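Local structure of phosphoglycolate phosphatase (2HDO) at residues Ala21-Thr24 with Val25-Val29. The protein probably hydrolyses the phosphate ester of 2-phosphoglycolate, as a member of the haloacid dehalogenase-like hydrolases. Sequence-based numbering, arbitrary orientation.
Sequences AYTT and VMREV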
loop_
_atom_site.group_PDB
_atom_site.type_symbol
_atom_site.label_atom_id
_atom_site.label_comp_id
_atom_site.label_asym_id
_atom_site.label_seq_id
_atom_site.Cartn_x
_atom_site.Cartn_y
_atom_site.Cartn_z
ATOM N N ALA A 21 7.980 -9.134 7.441
ATOM C CA ALA A 21 7.137 -9.086 8.666
ATOM C C ALA A 21 5.766 -9.712 8.416
ATOM O O ALA A 21 5.281 -10.514 9.227
ATOM C CB ALA A 21 7.004 -7.674 9.202
ATOM N N TYR A 22 5.169 -9.405 7.259
ATOM C CA TYR A 22 3.901 -10.018 6.865
ATOM C C TYR A 22 3.974 -11.529 6.907
ATOM O O TYR A 22 3.045 -12.204 7.368
ATOM C CB TYR A 22 3.552 -9.562 5.446
ATOM C CG TYR A 22 2.425 -10.328 4.780
ATOM C CD1 TYR A 22 1.113 -9.946 4.973
ATOM C CD2 TYR A 22 2.681 -11.406 3.925
ATOM C CE1 TYR A 22 0.084 -10.611 4.367
ATOM C CE2 TYR A 22 1.643 -12.110 3.318
ATOM C CZ TYR A 22 0.355 -11.699 3.540
ATOM O OH TYR A 22 -0.679 -12.358 2.944
ATOM N N THR A 23 5.069 -12.044 6.382
ATOM C CA THR A 23 5.251 -13.473 6.299
ATOM C C THR A 23 5.228 -14.089 7.694
ATOM O O THR A 23 4.536 -15.060 7.935
ATOM C CB THR A 23 6.518 -13.852 5.506
ATOM O OG1 THR A 23 6.399 -13.330 4.170
ATOM C CG2 THR A 23 6.671 -15.385 5.486
ATOM N N THR A 24 6.030 -13.530 8.598
ATOM C CA THR A 24 6.136 -14.010 9.983
ATOM C C THR A 24 4.753 -13.955 10.674
ATOM O O THR A 24 4.316 -14.874 11.321
ATOM C CB THR A 24 7.146 -13.113 10.748
ATOM O OG1 THR A 24 8.451 -13.261 10.163
ATOM C CG2 THR A 24 7.235 -13.443 12.231
ATOM N N VAL A 25 4.048 -12.864 10.478
ATOM C CA VAL A 25 2.802 -12.637 11.177
ATOM C C VAL A 25 1.755 -13.591 10.619
ATOM O O VAL A 25 1.064 -14.257 11.363
ATOM C CB VAL A 25 2.334 -11.189 11.024
ATOM C CG1 VAL A 25 0.904 -11.053 11.576
ATOM C CG2 VAL A 25 3.312 -10.205 11.713
HETATM N N MSE A 26 1.630 -13.636 9.295
HETATM C CA MSE A 26 0.643 -14.567 8.691
HETATM C C MSE A 26 0.859 -16.023 9.096
HETATM O O MSE A 26 -0.101 -16.792 9.339
HETATM C CB MSE A 26 0.679 -14.460 7.176
HETATM C CG MSE A 26 0.167 -13.191 6.654
HETATM SE SE MSE A 26 -1.782 -13.047 6.814
HETATM C CE MSE A 26 -2.354 -14.359 5.407
ATOM N N ARG A 27 2.108 -16.426 9.160
ATOM C CA ARG A 27 2.431 -17.827 9.508
ATOM C C ARG A 27 1.922 -18.092 10.918
ATOM O O ARG A 27 1.381 -19.174 11.224
ATOM C CB ARG A 27 3.933 -18.094 9.374
ATOM C CG ARG A 27 4.300 -19.548 9.628
ATOM C CD ARG A 27 5.767 -19.834 9.298
ATOM N NE ARG A 27 6.003 -19.741 7.852
ATOM C CZ ARG A 27 6.877 -18.923 7.255
ATOM N NH1 ARG A 27 7.682 -18.133 7.945
ATOM N NH2 ARG A 27 6.970 -18.926 5.933
ATOM N N GLU A 28 2.115 -17.113 11.794
ATOM C CA GLU A 28 1.716 -17.238 13.185
ATOM C C GLU A 28 0.180 -17.323 13.314
ATOM O O GLU A 28 -0.333 -18.194 13.986
ATOM C CB GLU A 28 2.340 -16.074 13.978
ATOM C CG GLU A 28 2.102 -16.123 15.460
ATOM C CD GLU A 28 2.757 -14.947 16.178
ATOM O OE1 GLU A 28 3.729 -14.367 15.600
ATOM O OE2 GLU A 28 2.278 -14.563 17.278
ATOM N N VAL A 29 -0.543 -16.431 12.641
ATOM C CA VAL A 29 -2.013 -16.515 12.596
ATOM C C VAL A 29 -2.490 -17.825 11.995
ATOM O O VAL A 29 -3.380 -18.488 12.528
ATOM C CB VAL A 29 -2.658 -15.284 11.886
ATOM C CG1 VAL A 29 -4.183 -15.386 11.900
ATOM C CG2 VAL A 29 -2.186 -14.022 12.566
#
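Met26, a selenomethionine in this crystal, lays its side chain against the ring of Tyr22 one helical turn earlier, a compact case of an i to i+4 Met-aromatic contact. Traced outward, CB of Met26 first passes the carbonyl oxygen Tyr22 O, 3.3 Å away. Next comes CG, turned beside its own backbone N (chi1 -69°) and thereby brought over one face of the ring: it stands 3.5 Å from the ring centroid in a CH-pi contact and makes its closest carbon approach to Tyr22 CE1, at 3.4 Å. SE follows at 4.6 Å from the same centroid, well off the ring normal, and the chain, bent at both later torsions, carries the terminal methyl CE to within 3.6 Å of Tyr22 OH. The helical hydrogen bond from Met26 N to Tyr22 O (2.8 Å) joins the same two residues. On another flank of helix 19-31, Thr23 and Arg27 run side by side, with methyl Thr23 CG2 3.6 Å from Arg27 NH2, which itself bonds to the carbonyl oxygen of Phe37. The Tyr22 hydroxyl is hydrogen-bonded to Thr45, and Phe46 meets the ring edge-to-face; a leucine in place of Tyr22 would probably leave Met26 CG without its aromatic face and the Thr45 hydroxyl without this partner. In what is probably the C1-type helical cap of this family, where Tyr22 also packs on Tyr71 of helix 64-75, the CG methylene lies over the pi face, the selenium (sulfur in ordinary methionine) sits obliquely toward the ring's hydroxyl end, and Thr45 satisfies the phenol's one polar atom, so the ring serves apolar packing and hydrogen bonding at once.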